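Iron dependent repressor (Sulfolobus solfataricus, PDB 2X4H) probably binds DNA and transition metal ions as a dimerising transcription regulator of the DtxR/MntR family, and is seen here with zinc bound. Local coordinates at residues S17-L20 and T21-R24; L41-P45 and S46-E50; R76-N79 and Y80-A84; E89-L92 and V93-I97; Y111-E115 and E116-K120. All blocks are in the same frame, centred on the assembly; numbering follows the deposited sequence.

Contact 1 of 5, residues S17-L20 and T21-R24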
loop_
_atom_site.group_PDB
_atom_site.type_symbol
_atom_site.label_atom_id
_atom_site.label_comp_id
_atom_site.label_asym_id
_atom_site.label_seq_id
_atom_site.Cartn_x
_atom_site.Cartn_y
_atom_site.Cartn_z
ATOM N N SER C 17 14.929 2.901 1.321
ATOM C CA SER C 17 15.379 4.282 1.586
ATOM C C SER C 17 14.568 4.990 2.671
ATOM O O SER C 17 15.126 5.680 3.523
ATOM C CB SER C 17 15.335 5.112 0.302
ATOM O OG SER C 17 16.425 4.769 -0.518
ATOM N N TYR C 18 13.243 4.831 2.618
ATOM C CA TYR C 18 12.374 5.388 3.650
ATOM C C TYR C 18 12.787 4.863 5.001
ATOM O O TYR C 18 12.979 5.633 5.927
ATOM C CB TYR C 18 10.907 5.010 3.416
ATOM C CG TYR C 18 10.112 5.974 2.586
ATOM C CD1 TYR C 18 10.330 6.095 1.213
ATOM C CD2 TYR C 18 9.090 6.732 3.159
ATOM C CE1 TYR C 18 9.582 6.981 0.434
ATOM C CE2 TYR C 18 8.333 7.609 2.392
ATOM C CZ TYR C 18 8.578 7.728 1.033
ATOM O OH TYR C 18 7.820 8.602 0.287
ATOM N N LEU C 19 12.921 3.544 5.106
ATOM C CA LEU C 19 13.192 2.903 6.388
ATOM C C LEU C 19 14.552 3.254 6.946
ATOM O O LEU C 19 14.709 3.328 8.164
ATOM C CB LEU C 19 13.074 1.382 6.313
ATOM C CG LEU C 19 11.719 0.788 5.927
ATOM C CD1 LEU C 19 11.773 -0.716 6.095
ATOM C CD2 LEU C 19 10.558 1.391 6.732
ATOM N N LEU C 20 15.539 3.451 6.080
ATOM C CA LEU C 20 16.868 3.859 6.547
ATOM C C LEU C 20 16.817 5.303 7.029
ATOM O O LEU C 20 17.533 5.667 7.955
ATOM C CB LEU C 20 17.927 3.703 5.451
ATOM C CG LEU C 20 18.374 2.267 5.166
ATOM C CD1 LEU C 20 18.984 2.132 3.772
ATOM C CD2 LEU C 20 19.351 1.795 6.246
ATOM N N THR C 21 15.971 6.124 6.407
ATOM C CA THR C 21 15.826 7.512 6.838
ATOM C C THR C 21 15.074 7.614 8.163
ATOM O O THR C 21 15.440 8.400 9.019
ATOM C CB THR C 21 15.086 8.349 5.818
ATOM O OG1 THR C 21 15.773 8.295 4.565
ATOM C CG2 THR C 21 15.022 9.774 6.288
ATOM N N ILE C 22 14.019 6.825 8.312
ATOM C CA ILE C 22 13.285 6.734 9.572
ATOM C C ILE C 22 14.205 6.202 10.694
ATOM O O ILE C 22 14.219 6.743 11.804
ATOM C CB ILE C 22 12.014 5.838 9.410
ATOM C CG1 ILE C 22 10.995 6.521 8.506
ATOM C CG2 ILE C 22 11.380 5.493 10.776
ATOM C CD1 ILE C 22 9.900 5.593 8.009
ATOM N N LYS C 23 14.989 5.169 10.400
ATOM C CA LYS C 23 15.894 4.570 11.415
ATOM C C LYS C 23 16.937 5.549 11.977
ATOM O O LYS C 23 17.270 5.490 13.158
ATOM C CB LYS C 23 16.585 3.305 10.863
ATOM C CG LYS C 23 17.339 2.462 11.911
ATOM C CD LYS C 23 17.996 1.250 11.272
ATOM C CE LYS C 23 18.781 0.410 12.283
ATOM N NZ LYS C 23 19.944 1.149 12.808
ATOM N N ARG C 24 17.442 6.446 11.135
ATOM C CA ARG C 24 18.431 7.441 11.563
ATOM C C ARG C 24 17.863 8.307 12.704
ATOM O O ARG C 24 18.480 8.439 13.746
ATOM C CB ARG C 24 18.863 8.301 10.360
ATOM C CG ARG C 24 20.055 9.223 10.595
ATOM C CD ARG C 24 20.182 10.324 9.524
ATOM N NE ARG C 24 20.294 9.824 8.143
ATOM C CZ ARG C 24 19.403 10.023 7.156
ATOM N NH1 ARG C 24 18.278 10.717 7.346
ATOM N NH2 ARG C 24 19.637 9.522 5.945
#
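Ser-17 and Thr-21 are joined twice across this helical turn. The carbonyl oxygen Ser-17 O accepts two hydrogen bonds from one residue: Thr-21 OG1 at 2.9 Å and Thr-21 N, which reaches Ser-17 O at 3.0 Å, come to it from opposite faces of the carbonyl plane. The threonine torsion makes this possible. With chi1 at -58°, OG1 lies beside its own backbone N and anti to the carbonyl carbon, and so folds back over the preceding turn, satisfying a hydroxyl on a buried residue. Next along the helix, Ile-22 brings CG1 to 3.4 Å from Tyr-18 O; its CD1 also lies near that oxygen, with a wider apolar approach to Leu-19 CD2 at 4.4 Å. Tyr-18 and Leu-19 point away from residues 21-24: Tyr-18 packs on Val-48 and Leu-55 of helix 45-57, Leu-19 on Leu-55 and on Ser-77 of helix 72-94.

The other side of the helix is looser. Leu-20 is partly exposed and Arg-24 exposed; they are joined by a longer backbone bond, Arg-24 N to Leu-20 O at 3.3 Å. Lys-23 sets CB beside Leu-19 O, then carries its amine off to a salt bridge with Asp-27. An amphipathic helix of this kind, buried on one side against its neighbours, is the first helix of the winged helix-turn-helix domain of the DtxR/MntR family.

Contact 2 of 5, residues L41-P45 and S46-E50. With ZN (zinc ion), chain L.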
loop_
_atom_site.group_PDB
_atom_site.type_symbol
_atom_site.label_atom_id
_atom_site.label_comp_id
_atom_site.label_asym_id
_atom_site.label_seq_id
_atom_site.Cartn_x
_atom_site.Cartn_y
_atom_site.Cartn_z
ATOM N N LEU C 41 14.807 12.903 1.765
ATOM C CA LEU C 41 14.702 12.170 0.491
ATOM C C LEU C 41 14.423 13.068 -0.719
ATOM O O LEU C 41 14.369 12.582 -1.847
ATOM C CB LEU C 41 13.617 11.090 0.597
ATOM C CG LEU C 41 13.906 9.986 1.611
ATOM C CD1 LEU C 41 12.685 9.111 1.796
ATOM C CD2 LEU C 41 15.165 9.156 1.190
ATOM N N LYS C 42 14.261 14.370 -0.490
ATOM C CA LYS C 42 13.989 15.338 -1.567
ATOM C C LYS C 42 12.699 15.011 -2.312
ATOM O O LYS C 42 12.685 14.972 -3.545
ATOM C CB LYS C 42 15.162 15.414 -2.564
ATOM C CG LYS C 42 16.521 15.676 -1.924
ATOM C CD LYS C 42 17.575 16.167 -2.934
ATOM C CE LYS C 42 18.036 15.081 -3.920
ATOM N NZ LYS C 42 17.040 14.830 -5.011
ATOM N N ILE C 43 11.627 14.755 -1.557
ATOM C CA ILE C 43 10.301 14.461 -2.136
ATOM C C ILE C 43 9.167 15.164 -1.367
ATOM O O ILE C 43 9.415 15.834 -0.358
ATOM C CB ILE C 43 10.025 12.920 -2.226
ATOM C CG1 ILE C 43 9.965 12.290 -0.825
ATOM C CG2 ILE C 43 11.043 12.236 -3.114
ATOM C CD1 ILE C 43 9.905 10.758 -0.831
ATOM N N ALA C 44 7.924 14.991 -1.831
ATOM C CA ALA C 44 6.774 15.742 -1.299
ATOM C C ALA C 44 6.178 15.096 -0.044
ATOM O O ALA C 44 6.070 13.865 0.043
ATOM C CB ALA C 44 5.712 15.905 -2.353
ATOM N N PRO C 45 5.794 15.930 0.942
ATOM C CA PRO C 45 5.209 15.442 2.173
ATOM C C PRO C 45 4.015 14.533 1.991
ATOM O O PRO C 45 3.921 13.509 2.677
ATOM C CB PRO C 45 4.818 16.729 2.890
ATOM C CG PRO C 45 5.914 17.681 2.503
ATOM C CD PRO C 45 6.201 17.345 1.065
ATOM N N SER C 46 3.121 14.911 1.072
ATOM C CA SER C 46 1.940 14.124 0.742
ATOM C C SER C 46 2.356 12.730 0.267
ATOM O O SER C 46 1.767 11.736 0.682
ATOM C CB SER C 46 1.113 14.824 -0.354
ATOM O OG SER C 46 1.844 14.879 -1.566
ATOM N N SER C 47 3.376 12.656 -0.587
ATOM C CA SER C 47 3.952 11.361 -0.996
ATOM C C SER C 47 4.498 10.580 0.200
ATOM O O SER C 47 4.268 9.376 0.310
ATOM C CB SER C 47 5.054 11.549 -2.032
ATOM O OG SER C 47 4.605 12.313 -3.139
ATOM N N VAL C 48 5.186 11.260 1.116
ATOM C CA VAL C 48 5.678 10.587 2.306
ATOM C C VAL C 48 4.532 10.109 3.190
ATOM O O VAL C 48 4.565 8.987 3.665
ATOM C CB VAL C 48 6.653 11.464 3.128
ATOM C CG1 VAL C 48 7.045 10.770 4.439
ATOM C CG2 VAL C 48 7.895 11.772 2.310
ATOM N N PHE C 49 3.512 10.939 3.395
ATOM C CA PHE C 49 2.338 10.526 4.181
ATOM C C PHE C 49 1.662 9.302 3.568
ATOM O O PHE C 49 1.305 8.362 4.273
ATOM C CB PHE C 49 1.308 11.663 4.291
ATOM C CG PHE C 49 0.224 11.404 5.313
ATOM C CD1 PHE C 49 0.207 12.101 6.519
ATOM C CD2 PHE C 49 -0.773 10.455 5.071
ATOM C CE1 PHE C 49 -0.780 11.868 7.461
ATOM C CE2 PHE C 49 -1.769 10.214 6.009
ATOM C CZ PHE C 49 -1.777 10.931 7.211
ATOM N N GLU C 50 1.474 9.326 2.257
ATOM C CA GLU C 50 0.834 8.217 1.561
ATOM C C GLU C 50 1.685 6.965 1.713
ATOM O O GLU C 50 1.175 5.914 2.097
ATOM C CB GLU C 50 0.625 8.570 0.079
ATOM C CG GLU C 50 0.060 7.468 -0.808
ATOM C CD GLU C 50 -1.375 7.058 -0.511
ATOM O OE1 GLU C 50 -1.688 5.894 -0.807
ATOM O OE2 GLU C 50 -2.178 7.863 -0.016
HETATM ZN ZN ZN L . -1.556 4.384 -1.787
HETATM O O HOH W 1 6.978 13.010 -4.350
#
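Ile-43 and Val-48 set their side chains across one another at about a right angle, with Val-48 CG2 lying 3.8 Å from Ile-43 CG1 and 3.9 Å from Ile-43 CD1. Ile-43 CG1 stands between its own backbone N and carbonyl carbon (chi1 64°), which swings the ethyl branch toward the first turn of helix 45-57. Tyr-18 touches both residues.

Ala-44 occupies the N-cap position, and Ala-44 O accepts a hydrogen bond from Val-48 N at 3.0 Å. Ser-47 turns its hydroxyl back toward Ala-44, OG lying 3.8 Å from Ala-44 CB. Water 1 ties this hydroxyl to the turn: it stands 2.8 Å from Ser-47 OG and takes a weak bond from Ala-44 N.

Phe-49 and Glu-50 lead away from residues 41-45. Glu-50, bent at chi2 (67°), places OE1 1.8 Å from a zinc ion also held by His-54 and by Glu-15 and Glu-51 of the second subunit; its OE2 bonds Ser-12 of that subunit. The helix before the turn closes in a Schellman motif at Lys-42, and the next starts at the Ala-44 cap: this is the turn of the helix-turn-helix in the DNA-binding domain.

Contact 3 of 5, residues R76-N79 and Y80-A84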
loop_
_atom_site.group_PDB
_atom_site.type_symbol
_atom_site.label_atom_id
_atom_site.label_comp_id
_atom_site.label_asym_id
_atom_site.label_seq_id
_atom_site.Cartn_x
_atom_site.Cartn_y
_atom_site.Cartn_z
ATOM N N ARG C 76 14.200 -5.779 10.795
ATOM C CA ARG C 76 14.396 -7.086 10.178
ATOM C C ARG C 76 14.457 -7.053 8.635
ATOM O O ARG C 76 15.302 -7.716 8.033
ATOM C CB ARG C 76 13.298 -8.052 10.640
ATOM C CG ARG C 76 13.802 -9.388 11.159
ATOM C CD ARG C 76 12.707 -10.194 11.848
ATOM N NE ARG C 76 12.786 -10.043 13.301
ATOM C CZ ARG C 76 11.863 -9.493 14.096
ATOM N NH1 ARG C 76 10.715 -9.022 13.619
ATOM N NH2 ARG C 76 12.095 -9.426 15.403
ATOM N N SER C 77 13.579 -6.291 7.999
ATOM C CA SER C 77 13.544 -6.220 6.541
ATOM C C SER C 77 14.636 -5.310 5.946
ATOM O O SER C 77 15.063 -5.544 4.838
ATOM C CB SER C 77 12.140 -5.810 6.043
ATOM O OG SER C 77 11.677 -4.662 6.710
ATOM N N ILE C 78 15.075 -4.280 6.663
ATOM C CA ILE C 78 16.295 -3.541 6.294
ATOM C C ILE C 78 17.514 -4.499 6.203
ATOM O O ILE C 78 18.245 -4.501 5.227
ATOM C CB ILE C 78 16.639 -2.445 7.334
ATOM C CG1 ILE C 78 15.804 -1.192 7.105
ATOM C CG2 ILE C 78 18.123 -2.070 7.287
ATOM C CD1 ILE C 78 16.004 -0.144 8.166
ATOM N N ASN C 79 17.713 -5.298 7.245
ATOM C CA ASN C 79 18.838 -6.239 7.296
ATOM C C ASN C 79 18.694 -7.298 6.206
ATOM O O ASN C 79 19.662 -7.664 5.549
ATOM C CB ASN C 79 18.934 -6.907 8.662
ATOM C CG ASN C 79 19.444 -5.975 9.726
ATOM O OD1 ASN C 79 19.947 -4.893 9.436
ATOM N ND2 ASN C 79 19.320 -6.391 10.977
ATOM N N TYR C 80 17.465 -7.752 5.990
ATOM C CA TYR C 80 17.266 -8.807 5.030
ATOM C C TYR C 80 17.611 -8.329 3.598
ATOM O O TYR C 80 18.254 -9.070 2.831
ATOM C CB TYR C 80 15.867 -9.414 5.120
ATOM C CG TYR C 80 15.669 -10.296 3.958
ATOM C CD1 TYR C 80 16.399 -11.486 3.834
ATOM C CD2 TYR C 80 14.845 -9.908 2.903
ATOM C CE1 TYR C 80 16.278 -12.283 2.691
ATOM C CE2 TYR C 80 14.708 -10.704 1.760
ATOM C CZ TYR C 80 15.411 -11.883 1.666
ATOM O OH TYR C 80 15.228 -12.645 0.540
ATOM N N LEU C 81 17.258 -7.094 3.246
ATOM C CA LEU C 81 17.680 -6.566 1.935
ATOM C C LEU C 81 19.217 -6.335 1.836
ATOM O O LEU C 81 19.823 -6.516 0.770
ATOM C CB LEU C 81 16.920 -5.294 1.589
ATOM C CG LEU C 81 17.214 -4.582 0.270
ATOM C CD1 LEU C 81 17.335 -5.577 -0.862
ATOM C CD2 LEU C 81 16.086 -3.575 -0.027
ATOM N N ILE C 82 19.832 -5.937 2.943
ATOM C CA ILE C 82 21.271 -5.691 2.988
ATOM C C ILE C 82 21.997 -7.000 2.787
ATOM O O ILE C 82 22.926 -7.084 1.986
ATOM C CB ILE C 82 21.694 -5.024 4.308
ATOM C CG1 ILE C 82 21.292 -3.534 4.304
ATOM C CG2 ILE C 82 23.219 -5.203 4.539
ATOM C CD1 ILE C 82 21.405 -2.804 5.653
ATOM N N LYS C 83 21.546 -8.026 3.500
ATOM C CA LYS C 83 22.021 -9.394 3.339
ATOM C C LYS C 83 21.823 -9.857 1.894
ATOM O O LYS C 83 22.715 -10.438 1.299
ATOM C CB LYS C 83 21.279 -10.317 4.326
ATOM C CG LYS C 83 21.757 -11.763 4.352
ATOM C CD LYS C 83 21.088 -12.654 5.402
ATOM C CE LYS C 83 21.723 -14.051 5.356
ATOM N NZ LYS C 83 21.199 -15.040 6.353
ATOM N N ALA C 84 20.659 -9.598 1.311
ATOM C CA ALA C 84 20.390 -10.046 -0.065
ATOM C C ALA C 84 21.318 -9.373 -1.078
ATOM O O ALA C 84 21.876 -10.052 -1.930
ATOM C CB ALA C 84 18.900 -9.830 -0.460
#
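Tyr-80 meets Arg-76 with its CB, which lies 3.4 Å from Arg-76 O, while the flat phenol ring turns away and sets neither face against residues 76-79. Its torsion explains this: CG is anti to the backbone N (chi1 170°), which carries the ring to the side of helix 115-124, where it packs on Ile-118 and its OH probably bonds Ile-113 O. The amide of Asn-79, also flat, is not set against residues 80-84, and the guanidinium of Arg-76 likewise leads away from them.

The aliphatic contact belongs to Ile-78 and Ile-82, which lie side by side and point the same way. Ile-82 CD1 is 3.7 Å from Ile-78 CG2, and the ethyl branch runs back over the previous turn, with Ile-82 CG1 3.3 Å from Ile-78 O. Beyond them, Ile-78 meets Leu-19 and Ile-82 meets Phe-16, both on helix 13-27.

Lys-83, fully extended, takes its amine to a salt bridge with Asp-119 and a cation-pi contact with Tyr-122. The backbone Lys-83 N bonds Asn-79 O at 2.8 Å, in the regular i to i+4 pattern of the long helix 72-94, which packs against helices of both the DNA-binding and the metal-binding and dimerisation regions.

Contact 4 of 5, residues E89-L92 and V93-I97. With ZN (zinc ion), chain N; ZN (zinc ion), chain M.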
loop_
_atom_site.group_PDB
_atom_site.type_symbol
_atom_site.label_atom_id
_atom_site.label_comp_id
_atom_site.label_asym_id
_atom_site.label_seq_id
_atom_site.Cartn_x
_atom_site.Cartn_y
_atom_site.Cartn_z
ATOM N N GLU C 89 26.149 -10.035 -4.352
ATOM C CA GLU C 89 27.396 -9.468 -4.841
ATOM C C GLU C 89 28.532 -10.475 -4.816
ATOM O O GLU C 89 29.322 -10.530 -5.748
ATOM C CB GLU C 89 27.857 -8.278 -4.006
ATOM C CG GLU C 89 27.057 -7.054 -4.181
ATOM C CD GLU C 89 27.774 -5.803 -3.699
ATOM O OE1 GLU C 89 28.538 -5.862 -2.689
ATOM O OE2 GLU C 89 27.517 -4.740 -4.321
ATOM N N ILE C 90 28.634 -11.224 -3.717
ATOM C CA ILE C 90 29.681 -12.212 -3.550
ATOM C C ILE C 90 29.580 -13.307 -4.593
ATOM O O ILE C 90 30.601 -13.694 -5.179
ATOM C CB ILE C 90 29.699 -12.831 -2.138
ATOM C CG1 ILE C 90 30.246 -11.807 -1.137
ATOM C CG2 ILE C 90 30.596 -14.106 -2.090
ATOM C CD1 ILE C 90 30.158 -12.217 0.313
ATOM N N LEU C 91 28.362 -13.808 -4.820
ATOM C CA LEU C 91 28.137 -14.803 -5.879
ATOM C C LEU C 91 28.621 -14.241 -7.205
ATOM O O LEU C 91 29.307 -14.932 -7.947
ATOM C CB LEU C 91 26.661 -15.225 -5.989
ATOM C CG LEU C 91 26.286 -16.089 -7.203
ATOM C CD1 LEU C 91 26.983 -17.430 -7.153
ATOM C CD2 LEU C 91 24.730 -16.227 -7.309
ATOM N N LEU C 92 28.290 -12.989 -7.487
ATOM C CA LEU C 92 28.563 -12.410 -8.797
ATOM C C LEU C 92 30.056 -12.202 -9.008
ATOM O O LEU C 92 30.595 -12.511 -10.085
ATOM C CB LEU C 92 27.765 -11.119 -9.001
ATOM C CG LEU C 92 26.239 -11.277 -9.011
ATOM C CD1 LEU C 92 25.572 -9.971 -9.357
ATOM C CD2 LEU C 92 25.772 -12.375 -9.973
ATOM N N VAL C 93 30.755 -11.760 -7.965
ATOM C CA VAL C 93 32.203 -11.625 -8.063
ATOM C C VAL C 93 32.832 -13.007 -8.204
ATOM O O VAL C 93 33.777 -13.181 -8.993
ATOM C CB VAL C 93 32.780 -10.812 -6.878
ATOM C CG1 VAL C 93 34.300 -10.946 -6.765
ATOM C CG2 VAL C 93 32.378 -9.340 -7.008
ATOM N N ASN C 94 32.320 -14.001 -7.474
ATOM C CA ASN C 94 32.955 -15.350 -7.481
ATOM C C ASN C 94 32.767 -16.050 -8.833
ATOM O O ASN C 94 33.547 -16.952 -9.191
ATOM C CB ASN C 94 32.413 -16.264 -6.383
ATOM C CG ASN C 94 32.847 -15.859 -5.003
ATOM O OD1 ASN C 94 33.573 -14.865 -4.806
ATOM N ND2 ASN C 94 32.395 -16.635 -4.004
ATOM N N ILE C 95 31.738 -15.645 -9.585
ATOM C CA ILE C 95 31.541 -16.213 -10.918
ATOM C C ILE C 95 32.091 -15.316 -12.004
ATOM O O ILE C 95 31.813 -15.547 -13.172
ATOM C CB ILE C 95 30.055 -16.565 -11.192
ATOM C CG1 ILE C 95 29.201 -15.318 -11.432
ATOM C CG2 ILE C 95 29.465 -17.353 -10.021
ATOM C CD1 ILE C 95 27.727 -15.636 -11.677
ATOM N N GLY C 96 32.863 -14.297 -11.637
ATOM C CA GLY C 96 33.636 -13.522 -12.614
ATOM C C GLY C 96 33.157 -12.135 -13.012
ATOM O O GLY C 96 33.669 -11.565 -13.950
ATOM N N ILE C 97 32.177 -11.579 -12.316
ATOM C CA ILE C 97 31.691 -10.223 -12.617
ATOM C C ILE C 97 32.428 -9.177 -11.746
ATOM O O ILE C 97 32.523 -9.339 -10.541
ATOM C CB ILE C 97 30.150 -10.144 -12.423
ATOM C CG1 ILE C 97 29.470 -11.106 -13.406
ATOM C CG2 ILE C 97 29.646 -8.744 -12.704
ATOM C CD1 ILE C 97 28.031 -11.332 -13.221
HETATM ZN ZN ZN N . 29.053 -4.342 -1.684
HETATM ZN ZN ZN M . 26.740 -3.026 -3.419
HETATM O O HOH W 2 27.150 -2.813 -1.247
#
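Leu-92 O is gripped by two backbone donors as helix 72-94 ends: Ile-97 N lies 2.9 Å from Leu-92 O, and Ile-95 N, bonded mainly to Leu-91 O at 3.0 Å, adds a weak bond. The first of these is the outer bond of a Schellman motif, whose inner bond runs from Gly-96 N to Val-93 O. Gly-96 is its C-prime residue, with positive phi (105°), a shape readily adopted by glycine.

The reversal gathers four apolar side chains. Leu-92 lies alongside both Ile-95 and Ile-97, pointing the same way, its CD2 4.1 Å from Ile-97 CD1. Leu-91 slants past Ile-95, with CD1 3.8 Å from Ile-95 CG2. Ile-95 CG1 sits between its own backbone N and carbonyl carbon (chi1 74°), which leaves CG2 close over Leu-91 O, at 3.2 Å. This cluster faces the third subunit, where Leu-91 packs on its own counterpart and Leu-92 on Ile-117.

One turn back, the end of the Glu-89 side chain leads away from residues 93-97, into a two-zinc site completed by His-85, Cys-103, Cys-131 and His-133. Its carboxylate bridges the metals: OE1 binds one zinc at 1.9 Å, Glu-89 OE2 the other at 2.1 Å, and water 2 ligates both ions.

Contact 5 of 5, residues Y111-E115 and E116-K120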
loop_
_atom_site.group_PDB
_atom_site.type_symbol
_atom_site.label_atom_id
_atom_site.label_comp_id
_atom_site.label_asym_id
_atom_site.label_seq_id
_atom_site.Cartn_x
_atom_site.Cartn_y
_atom_site.Cartn_z
ATOM N N TYR C 111 16.144 -7.228 -4.193
ATOM C CA TYR C 111 14.911 -7.002 -3.416
ATOM C C TYR C 111 13.749 -7.945 -3.776
ATOM O O TYR C 111 12.759 -7.998 -3.068
ATOM C CB TYR C 111 14.441 -5.535 -3.570
ATOM C CG TYR C 111 13.969 -5.175 -4.984
ATOM C CD1 TYR C 111 12.608 -5.109 -5.284
ATOM C CD2 TYR C 111 14.880 -4.917 -6.015
ATOM C CE1 TYR C 111 12.165 -4.805 -6.571
ATOM C CE2 TYR C 111 14.448 -4.622 -7.305
ATOM C CZ TYR C 111 13.084 -4.558 -7.570
ATOM O OH TYR C 111 12.634 -4.262 -8.829
ATOM N N LEU C 112 13.869 -8.690 -4.875
ATOM C CA LEU C 112 12.825 -9.648 -5.279
ATOM C C LEU C 112 13.103 -11.079 -4.796
ATOM O O LEU C 112 12.222 -11.923 -4.864
ATOM C CB LEU C 112 12.646 -9.614 -6.812
ATOM C CG LEU C 112 11.995 -8.290 -7.243
ATOM C CD1 LEU C 112 12.375 -7.883 -8.654
ATOM C CD2 LEU C 112 10.452 -8.307 -7.068
ATOM N N ILE C 113 14.314 -11.360 -4.313
ATOM C CA ILE C 113 14.670 -12.737 -3.962
ATOM C C ILE C 113 14.054 -13.097 -2.608
ATOM O O ILE C 113 14.234 -12.360 -1.655
ATOM C CB ILE C 113 16.213 -12.969 -3.900
ATOM C CG1 ILE C 113 16.902 -12.580 -5.219
ATOM C CG2 ILE C 113 16.527 -14.421 -3.628
ATOM C CD1 ILE C 113 16.372 -13.291 -6.414
ATOM N N PRO C 114 13.310 -14.218 -2.531
ATOM C CA PRO C 114 12.785 -14.758 -1.266
ATOM C C PRO C 114 13.853 -15.167 -0.233
ATOM O O PRO C 114 14.974 -15.578 -0.593
ATOM C CB PRO C 114 12.020 -16.000 -1.705
ATOM C CG PRO C 114 11.660 -15.749 -3.134
ATOM C CD PRO C 114 12.775 -14.947 -3.697
ATOM N N GLU C 115 13.454 -15.063 1.033
ATOM C CA GLU C 115 14.291 -15.274 2.208
ATOM C C GLU C 115 15.034 -16.584 2.169
ATOM O O GLU C 115 16.244 -16.640 2.474
ATOM C CB GLU C 115 13.416 -15.222 3.478
ATOM C CG GLU C 115 14.139 -15.613 4.803
ATOM C CD GLU C 115 13.230 -15.607 6.048
ATOM O OE1 GLU C 115 12.081 -15.077 6.000
ATOM O OE2 GLU C 115 13.685 -16.136 7.091
ATOM N N GLU C 116 14.309 -17.638 1.801
ATOM C CA GLU C 116 14.882 -18.961 1.753
ATOM C C GLU C 116 16.136 -18.972 0.865
ATOM O O GLU C 116 17.150 -19.537 1.262
ATOM C CB GLU C 116 13.874 -20.016 1.297
ATOM C CG GLU C 116 14.397 -21.453 1.480
ATOM C CD GLU C 116 13.458 -22.526 0.969
ATOM O OE1 GLU C 116 12.295 -22.203 0.651
ATOM O OE2 GLU C 116 13.898 -23.699 0.890
ATOM N N ILE C 117 16.061 -18.330 -0.302
ATOM C CA ILE C 117 17.161 -18.324 -1.263
ATOM C C ILE C 117 18.371 -17.589 -0.712
ATOM O O ILE C 117 19.515 -18.088 -0.770
ATOM C CB ILE C 117 16.747 -17.694 -2.613
ATOM C CG1 ILE C 117 15.774 -18.599 -3.353
ATOM C CG2 ILE C 117 17.941 -17.462 -3.488
ATOM C CD1 ILE C 117 15.144 -17.953 -4.586
ATOM N N ILE C 118 18.137 -16.397 -0.189
ATOM C CA ILE C 118 19.242 -15.630 0.392
ATOM C C ILE C 118 19.920 -16.369 1.563
ATOM O O ILE C 118 21.128 -16.428 1.608
ATOM C CB ILE C 118 18.785 -14.230 0.800
ATOM C CG1 ILE C 118 18.439 -13.424 -0.457
ATOM C CG2 ILE C 118 19.836 -13.516 1.670
ATOM C CD1 ILE C 118 19.552 -13.309 -1.450
ATOM N N ASP C 119 19.150 -16.948 2.483
ATOM C CA ASP C 119 19.732 -17.710 3.585
ATOM C C ASP C 119 20.457 -18.937 3.081
ATOM O O ASP C 119 21.518 -19.289 3.619
ATOM C CB ASP C 119 18.684 -18.128 4.619
ATOM C CG ASP C 119 18.162 -16.930 5.451
ATOM O OD1 ASP C 119 18.782 -15.837 5.365
ATOM O OD2 ASP C 119 17.138 -17.064 6.183
ATOM N N LYS C 120 19.926 -19.604 2.055
ATOM C CA LYS C 120 20.623 -20.800 1.579
ATOM C C LYS C 120 21.868 -20.444 0.791
ATOM O O LYS C 120 22.862 -21.172 0.842
ATOM C CB LYS C 120 19.677 -21.736 0.821
ATOM C CG LYS C 120 18.840 -22.541 1.828
ATOM C CD LYS C 120 17.968 -23.606 1.237
ATOM C CE LYS C 120 17.558 -24.588 2.331
ATOM N NZ LYS C 120 16.244 -25.201 2.059
HETATM O O HOH W 3 16.162 -15.177 7.360
#
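Glu-115 runs out beside Asp-119, one helical turn further on. Its CB starts the chain at the first turn of helix 115-124. CG, anti to the backbone N (chi1 172°), passes 3.6 Å from Asp-119 OD2, and the extended chain then brings CD within 4.2 Å of that same oxygen. At the tip, Glu-115 OE2 comes to 3.7 Å from Asp-119 OD2. The two side chains slant across each other with their carboxylate planes 78° apart. Water 3 donates to Glu-115 OE2 at 2.7 Å, whereas its bond to Asp-119 OD2 is doubtful. Two acidic groups this close would be expected to repel, and Lys-83, which forms a salt bridge with Asp-119 OD1, probably eases the pair.

On the apolar side, Ile-113 crosses Ile-117 at about a right angle. Its CG2 presses to 3.4 Å from Ile-117 CG2, tighter than usual, and also touches Ile-118 CG1 at 3.8 Å. Pro-114, at the N-cap position, lies alongside Ile-117 and gives its carbonyl to Ile-118 N. Further along, Lys-120 NZ forms a salt bridge with Glu-116 OE2 at 3.0 Å, using the lone pair away from OE1; OE1 itself bonds Tyr-105 of the third subunit, and Lys-120 NZ also bonds Gly-96 O there. Glu-115 and Asp-119, an i and i+4 carboxylate pair at a helix start, are ligands of a further zinc site seen for this protein, though no zinc is bound to this chain at that place.

Overall arrangement
Contacts 1 and 2 belong to the DNA-binding region and touch through Tyr-18, whose OH lies 3.2 Å from Ile-43 CD1; their centres are about 13 Å apart. Contact 3 joins the two regions: it meets contact 1 at Ile-78, and contact 5 through the salt bridge of Lys-83 NZ with Asp-119 OD1 (2.7 Å). Contact 4 ends the same helix, about 19 Å from contact 3 between centres. Contacts 4 and 5 do not touch each other, but both face the third subunit, whereas contact 2 faces the second. The zinc ligands Glu-50 and Glu-89 lie in contacts 2 and 4, whose centres are about 36 Å apart.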